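Local coordinates for sporozoite microneme protein essential for cell traversal (PDB 4U5A) that is a microneme protein of Plasmodium sporozoites, folded as a four-helix bundle and essential for cell traversal, whose molecular activity is not established, at residues Glu12-Leu17 with Ile93-Ile98; Gln30-Leu35 with Ser111-Asn116. All coordinates share one frame; numbering follows the deposited sequence.

Contact 1: residues Glu12-Leu17 with Ile93-Ile98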
loop_
_atom_site.group_PDB
_atom_site.type_symbol
_atom_site.label_atom_id
_atom_site.label_comp_id
_atom_site.label_asym_id
_atom_site.label_seq_id
_atom_site.Cartn_x
_atom_site.Cartn_y
_atom_site.Cartn_z
ATOM N N GLU A 12 -5.330 14.390 23.228
ATOM C CA GLU A 12 -5.800 13.011 23.172
ATOM C C GLU A 12 -6.436 12.708 21.818
ATOM O O GLU A 12 -6.323 11.592 21.301
ATOM C CB GLU A 12 -6.788 12.738 24.297
ATOM N N GLU A 13 -7.090 13.712 21.242
ATOM C CA GLU A 13 -7.759 13.558 19.954
ATOM C C GLU A 13 -6.740 13.454 18.816
ATOM O O GLU A 13 -6.911 12.665 17.874
ATOM C CB GLU A 13 -8.720 14.728 19.719
ATOM C CG GLU A 13 -9.937 14.717 20.646
ATOM C CD GLU A 13 -10.744 16.003 20.591
ATOM O OE1 GLU A 13 -10.166 17.060 20.260
ATOM O OE2 GLU A 13 -11.959 15.957 20.880
ATOM N N PHE A 14 -5.671 14.239 18.920
ATOM C CA PHE A 14 -4.566 14.159 17.967
ATOM C C PHE A 14 -3.871 12.803 18.097
ATOM O O PHE A 14 -3.512 12.164 17.093
ATOM C CB PHE A 14 -3.589 15.317 18.182
ATOM C CG PHE A 14 -4.022 16.596 17.518
ATOM C CD1 PHE A 14 -3.351 17.080 16.406
ATOM C CD2 PHE A 14 -5.115 17.304 17.996
ATOM C CE1 PHE A 14 -3.754 18.252 15.791
ATOM C CE2 PHE A 14 -5.525 18.474 17.384
ATOM C CZ PHE A 14 -4.844 18.948 16.278
ATOM N N ASP A 15 -3.680 12.378 19.344
ATOM C CA ASP A 15 -3.161 11.050 19.630
ATOM C C ASP A 15 -4.031 9.989 18.947
ATOM O O ASP A 15 -3.522 8.988 18.431
ATOM C CB ASP A 15 -3.102 10.810 21.140
ATOM C CG ASP A 15 -1.948 11.545 21.804
ATOM O OD1 ASP A 15 -1.028 11.980 21.080
ATOM O OD2 ASP A 15 -1.960 11.685 23.047
ATOM N N LYS A 16 -5.342 10.225 18.927
ATOM C CA LYS A 16 -6.270 9.323 18.252
ATOM C C LYS A 16 -6.048 9.336 16.744
ATOM O O LYS A 16 -6.134 8.292 16.094
ATOM C CB LYS A 16 -7.712 9.687 18.579
ATOM N N LEU A 17 -5.770 10.512 16.184
ATOM C CA LEU A 17 -5.412 10.587 14.765
ATOM C C LEU A 17 -4.212 9.685 14.467
ATOM O O LEU A 17 -4.247 8.858 13.537
ATOM C CB LEU A 17 -5.117 12.031 14.354
ATOM C CG LEU A 17 -6.332 12.951 14.211
ATOM C CD1 LEU A 17 -5.912 14.396 14.008
ATOM C CD2 LEU A 17 -7.191 12.487 13.047
ATOM N N ILE A 93 -9.993 23.024 12.412
ATOM C CA ILE A 93 -9.641 23.053 10.995
ATOM C C ILE A 93 -8.389 22.213 10.701
ATOM O O ILE A 93 -8.378 21.424 9.759
ATOM C CB ILE A 93 -9.432 24.502 10.510
ATOM C CG1 ILE A 93 -10.758 25.268 10.562
ATOM C CG2 ILE A 93 -8.882 24.527 9.097
ATOM C CD1 ILE A 93 -10.627 26.739 10.238
ATOM N N GLN A 94 -7.342 22.395 11.502
ATOM C CA GLN A 94 -6.109 21.617 11.367
ATOM C C GLN A 94 -6.351 20.129 11.533
ATOM O O GLN A 94 -5.813 19.315 10.776
ATOM C CB GLN A 94 -5.059 22.071 12.383
ATOM C CG GLN A 94 -3.682 21.457 12.173
ATOM C CD GLN A 94 -2.915 22.085 11.027
ATOM O OE1 GLN A 94 -3.399 23.006 10.367
ATOM N NE2 GLN A 94 -1.706 21.588 10.783
ATOM N N LYS A 95 -7.155 19.779 12.534
ATOM C CA LYS A 95 -7.518 18.388 12.769
ATOM C C LYS A 95 -8.186 17.821 11.515
ATOM O O LYS A 95 -7.845 16.724 11.044
ATOM C CB LYS A 95 -8.451 18.289 13.974
ATOM C CG LYS A 95 -8.712 16.888 14.477
ATOM C CD LYS A 95 -9.321 16.935 15.869
ATOM C CE LYS A 95 -10.807 17.240 15.790
ATOM N NZ LYS A 95 -11.439 17.311 17.136
ATOM N N GLU A 96 -9.092 18.612 10.946
ATOM C CA GLU A 96 -9.752 18.256 9.692
ATOM C C GLU A 96 -8.758 18.033 8.542
ATOM O O GLU A 96 -8.856 17.045 7.807
ATOM C CB GLU A 96 -10.748 19.360 9.324
ATOM C CG GLU A 96 -11.344 19.271 7.936
ATOM C CD GLU A 96 -12.122 20.521 7.570
ATOM O OE1 GLU A 96 -12.238 21.425 8.425
ATOM O OE2 GLU A 96 -12.606 20.607 6.422
ATOM N N LYS A 97 -7.789 18.933 8.414
ATOM C CA LYS A 97 -6.769 18.845 7.369
ATOM C C LYS A 97 -5.923 17.575 7.490
ATOM O O LYS A 97 -5.642 16.898 6.492
ATOM C CB LYS A 97 -5.864 20.079 7.413
ATOM C CG LYS A 97 -6.550 21.365 6.980
ATOM C CD LYS A 97 -5.599 22.545 7.051
ATOM C CE LYS A 97 -6.268 23.827 6.583
ATOM N NZ LYS A 97 -5.357 25.002 6.690
ATOM N N ILE A 98 -5.521 17.261 8.716
ATOM C CA ILE A 98 -4.742 16.060 8.977
ATOM C C ILE A 98 -5.553 14.819 8.608
ATOM O O ILE A 98 -5.044 13.903 7.941
ATOM C CB ILE A 98 -4.295 15.992 10.452
ATOM C CG1 ILE A 98 -3.347 17.152 10.765
ATOM C CG2 ILE A 98 -3.605 14.677 10.746
ATOM C CD1 ILE A 98 -3.018 17.298 12.236
#
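The F14 ring reaches from helix 10-39 toward helix 88-126 and meets it obliquely, with I98 CD1 3.8 Å from F14 CE1 and K95 CB near F14 CZ; away from this pair it packs on I76 and V83 of helix 59-84, so the ring sits where three helices of the four-helix bundle converge. The two segments run parallel, their axes 9° apart and 11.1 Å from each other. L17 carries the next layer. Its CD1 rests between the two neighbours on the partner helix, 3.8 Å from K95 CG and 4.0 Å from I98 CG2. I98 thus uses both branches, CD1 for the phenylalanine and CG2 for the leucine, and touches I199 near the C-terminus as well. The lysine is shared between apolar and charged work: its methylene chain, starting anti to the backbone N (chi1 -170°), crosses L17 at about a right angle, then bends at chi3 (80°) and ends beside E13. The E13 chain is extended beyond CG and comes to meet it, forming a loose salt bridge whose hydrogen bond is weak, with K95 NZ 3.4 Å from E13 OE1.

Contact 2: residues Gln30-Leu35 with Ser111-Asn116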
loop_
_atom_site.group_PDB
_atom_site.type_symbol
_atom_site.label_atom_id
_atom_site.label_comp_id
_atom_site.label_asym_id
_atom_site.label_seq_id
_atom_site.Cartn_x
_atom_site.Cartn_y
_atom_site.Cartn_z
ATOM N N GLN A 30 -0.616 -5.740 6.248
ATOM C CA GLN A 30 -1.052 -7.129 6.264
ATOM C C GLN A 30 -1.639 -7.543 4.916
ATOM O O GLN A 30 -1.399 -8.655 4.450
ATOM C CB GLN A 30 -2.064 -7.366 7.390
ATOM C CG GLN A 30 -2.511 -8.815 7.526
ATOM C CD GLN A 30 -1.348 -9.789 7.643
ATOM O OE1 GLN A 30 -1.323 -10.823 6.974
ATOM N NE2 GLN A 30 -0.382 -9.464 8.494
ATOM N N THR A 31 -2.398 -6.649 4.289
ATOM C CA THR A 31 -2.961 -6.938 2.971
ATOM C C THR A 31 -1.862 -7.229 1.941
ATOM O O THR A 31 -1.917 -8.237 1.221
ATOM C CB THR A 31 -3.842 -5.778 2.469
ATOM O OG1 THR A 31 -4.917 -5.556 3.391
ATOM C CG2 THR A 31 -4.412 -6.099 1.096
ATOM N N ILE A 32 -0.865 -6.348 1.873
ATOM C CA ILE A 32 0.236 -6.514 0.918
ATOM C C ILE A 32 1.061 -7.772 1.232
ATOM O O ILE A 32 1.493 -8.506 0.323
ATOM C CB ILE A 32 1.142 -5.272 0.896
ATOM C CG1 ILE A 32 0.312 -4.026 0.571
ATOM C CG2 ILE A 32 2.262 -5.438 -0.119
ATOM C CD1 ILE A 32 1.113 -2.737 0.550
ATOM N N LYS A 33 1.276 -8.025 2.520
ATOM C CA LYS A 33 1.950 -9.249 2.928
ATOM C C LYS A 33 1.168 -10.450 2.416
ATOM O O LYS A 33 1.759 -11.411 1.946
ATOM C CB LYS A 33 2.116 -9.325 4.447
ATOM C CG LYS A 33 2.994 -10.486 4.889
ATOM C CD LYS A 33 4.372 -10.415 4.237
ATOM C CE LYS A 33 5.263 -11.572 4.672
ATOM N NZ LYS A 33 5.395 -11.672 6.151
ATOM N N ASP A 34 -0.160 -10.387 2.513
ATOM C CA ASP A 34 -1.027 -11.434 1.972
ATOM C C ASP A 34 -0.849 -11.585 0.466
ATOM O O ASP A 34 -0.910 -12.696 -0.056
ATOM C CB ASP A 34 -2.496 -11.152 2.288
ATOM C CG ASP A 34 -2.851 -11.451 3.726
ATOM O OD1 ASP A 34 -2.037 -12.106 4.413
ATOM O OD2 ASP A 34 -3.945 -11.033 4.167
ATOM N N LEU A 35 -0.635 -10.470 -0.232
ATOM C CA LEU A 35 -0.334 -10.539 -1.659
ATOM C C LEU A 35 0.894 -11.412 -1.872
ATOM O O LEU A 35 0.853 -12.412 -2.605
ATOM C CB LEU A 35 -0.089 -9.147 -2.248
ATOM C CG LEU A 35 -1.283 -8.225 -2.497
ATOM C CD1 LEU A 35 -0.823 -6.929 -3.149
ATOM C CD2 LEU A 35 -2.332 -8.912 -3.353
ATOM N N SER A 111 -5.845 1.907 -3.877
ATOM C CA SER A 111 -5.759 1.842 -5.336
ATOM C C SER A 111 -4.554 0.990 -5.757
ATOM O O SER A 111 -4.657 0.085 -6.611
ATOM C CB SER A 111 -5.657 3.256 -5.918
ATOM O OG SER A 111 -5.577 3.239 -7.333
ATOM N N LEU A 112 -3.424 1.275 -5.117
ATOM C CA LEU A 112 -2.179 0.550 -5.342
ATOM C C LEU A 112 -2.347 -0.947 -5.072
ATOM O O LEU A 112 -1.822 -1.796 -5.812
ATOM C CB LEU A 112 -1.082 1.134 -4.452
ATOM C CG LEU A 112 0.276 1.431 -5.088
ATOM C CD1 LEU A 112 0.106 2.194 -6.391
ATOM C CD2 LEU A 112 1.135 2.226 -4.126
ATOM N N ILE A 113 -3.089 -1.261 -4.012
ATOM C CA ILE A 113 -3.380 -2.642 -3.650
ATOM C C ILE A 113 -4.166 -3.321 -4.763
ATOM O O ILE A 113 -3.843 -4.442 -5.144
ATOM C CB ILE A 113 -4.171 -2.745 -2.325
ATOM C CG1 ILE A 113 -3.267 -2.451 -1.127
ATOM C CG2 ILE A 113 -4.785 -4.129 -2.166
ATOM C CD1 ILE A 113 -3.973 -2.581 0.212
ATOM N N GLN A 114 -5.176 -2.645 -5.303
ATOM C CA GLN A 114 -5.941 -3.227 -6.408
ATOM C C GLN A 114 -5.046 -3.547 -7.608
ATOM O O GLN A 114 -5.040 -4.684 -8.139
ATOM C CB GLN A 114 -7.056 -2.274 -6.840
ATOM C CG GLN A 114 -8.147 -2.104 -5.804
ATOM C CD GLN A 114 -8.631 -3.427 -5.243
ATOM O OE1 GLN A 114 -9.005 -4.337 -5.986
ATOM N NE2 GLN A 114 -8.616 -3.544 -3.920
ATOM N N ILE A 115 -4.285 -2.533 -8.017
ATOM C CA ILE A 115 -3.322 -2.677 -9.106
ATOM C C ILE A 115 -2.443 -3.922 -8.916
ATOM O O ILE A 115 -2.294 -4.739 -9.839
ATOM C CB ILE A 115 -2.442 -1.414 -9.232
ATOM C CG1 ILE A 115 -3.298 -0.214 -9.660
ATOM C CG2 ILE A 115 -1.295 -1.645 -10.211
ATOM C CD1 ILE A 115 -2.499 1.050 -9.908
ATOM N N ASN A 116 -1.874 -4.075 -7.723
ATOM C CA ASN A 116 -0.975 -5.200 -7.476
ATOM C C ASN A 116 -1.710 -6.511 -7.180
ATOM O O ASN A 116 -1.083 -7.564 -7.076
ATOM C CB ASN A 116 -0.001 -4.864 -6.350
ATOM C CG ASN A 116 1.087 -3.912 -6.804
ATOM O OD1 ASN A 116 2.157 -4.339 -7.238
ATOM N ND2 ASN A 116 0.811 -2.616 -6.734
#
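T31 and I113 make the closest meeting between 30-35 and 111-116, methyl against methyl, with T31 CG2 3.7 Å from I113 CD1. The same threonine methyl also lies 3.8 Å from I113 CG2, so both branches of the isoleucine bear on it, and the two side chains cross at about a right angle. I32 adds a looser apolar contact through its CG1, 4.3 Å from I113 CG1. One turn further along, L35 comes across N116 and places CD1 3.9 Å from N116 CB, touching the root of the asparagine rather than its amide. These layers belong to a four-helix bundle, in which helices 10-39 and 88-126 run side by side and parallel, 8° apart along this part, with 10.8 Å between axes. The polar groups are held within their own helices. T31 keeps OG1 beside its own backbone N and hydrogen-bonds it to A27 O, one turn back, while CG2, anti to that N, is the branch offered to I113. The N116 amide turns back along its own helix: ND2 donates to L112 O at 2.9 Å, almost straight (175°), with the oxygen in the amide plane but the donor above the carbonyl plane. That oxygen also accepts from N116 N, so two bonds from one residue grip it. Beyond, F181 of helix 167-197 packs on both L112 and N116.

Contacts 1 and 2 are two levels of one helix pair: both join helix 10-39 to helix 88-126, with their centres 27 Å apart and nearest atoms about 17 Å apart, so they do not touch. Both helices run in the same direction from contact 1 to contact 2, and they stay nearly parallel at each. The centre of contact 2 is about 6 Å, and that of contact 1 about 22 Å, from the centre of the chain; the touching residues of contact 2 are mostly buried and uncharged, while contact 1 is only partly buried and includes a salt bridge. Helix 59-84 packs on contact 1 through F14 and L17, and helix 167-197 on contact 2 through L112 and N116.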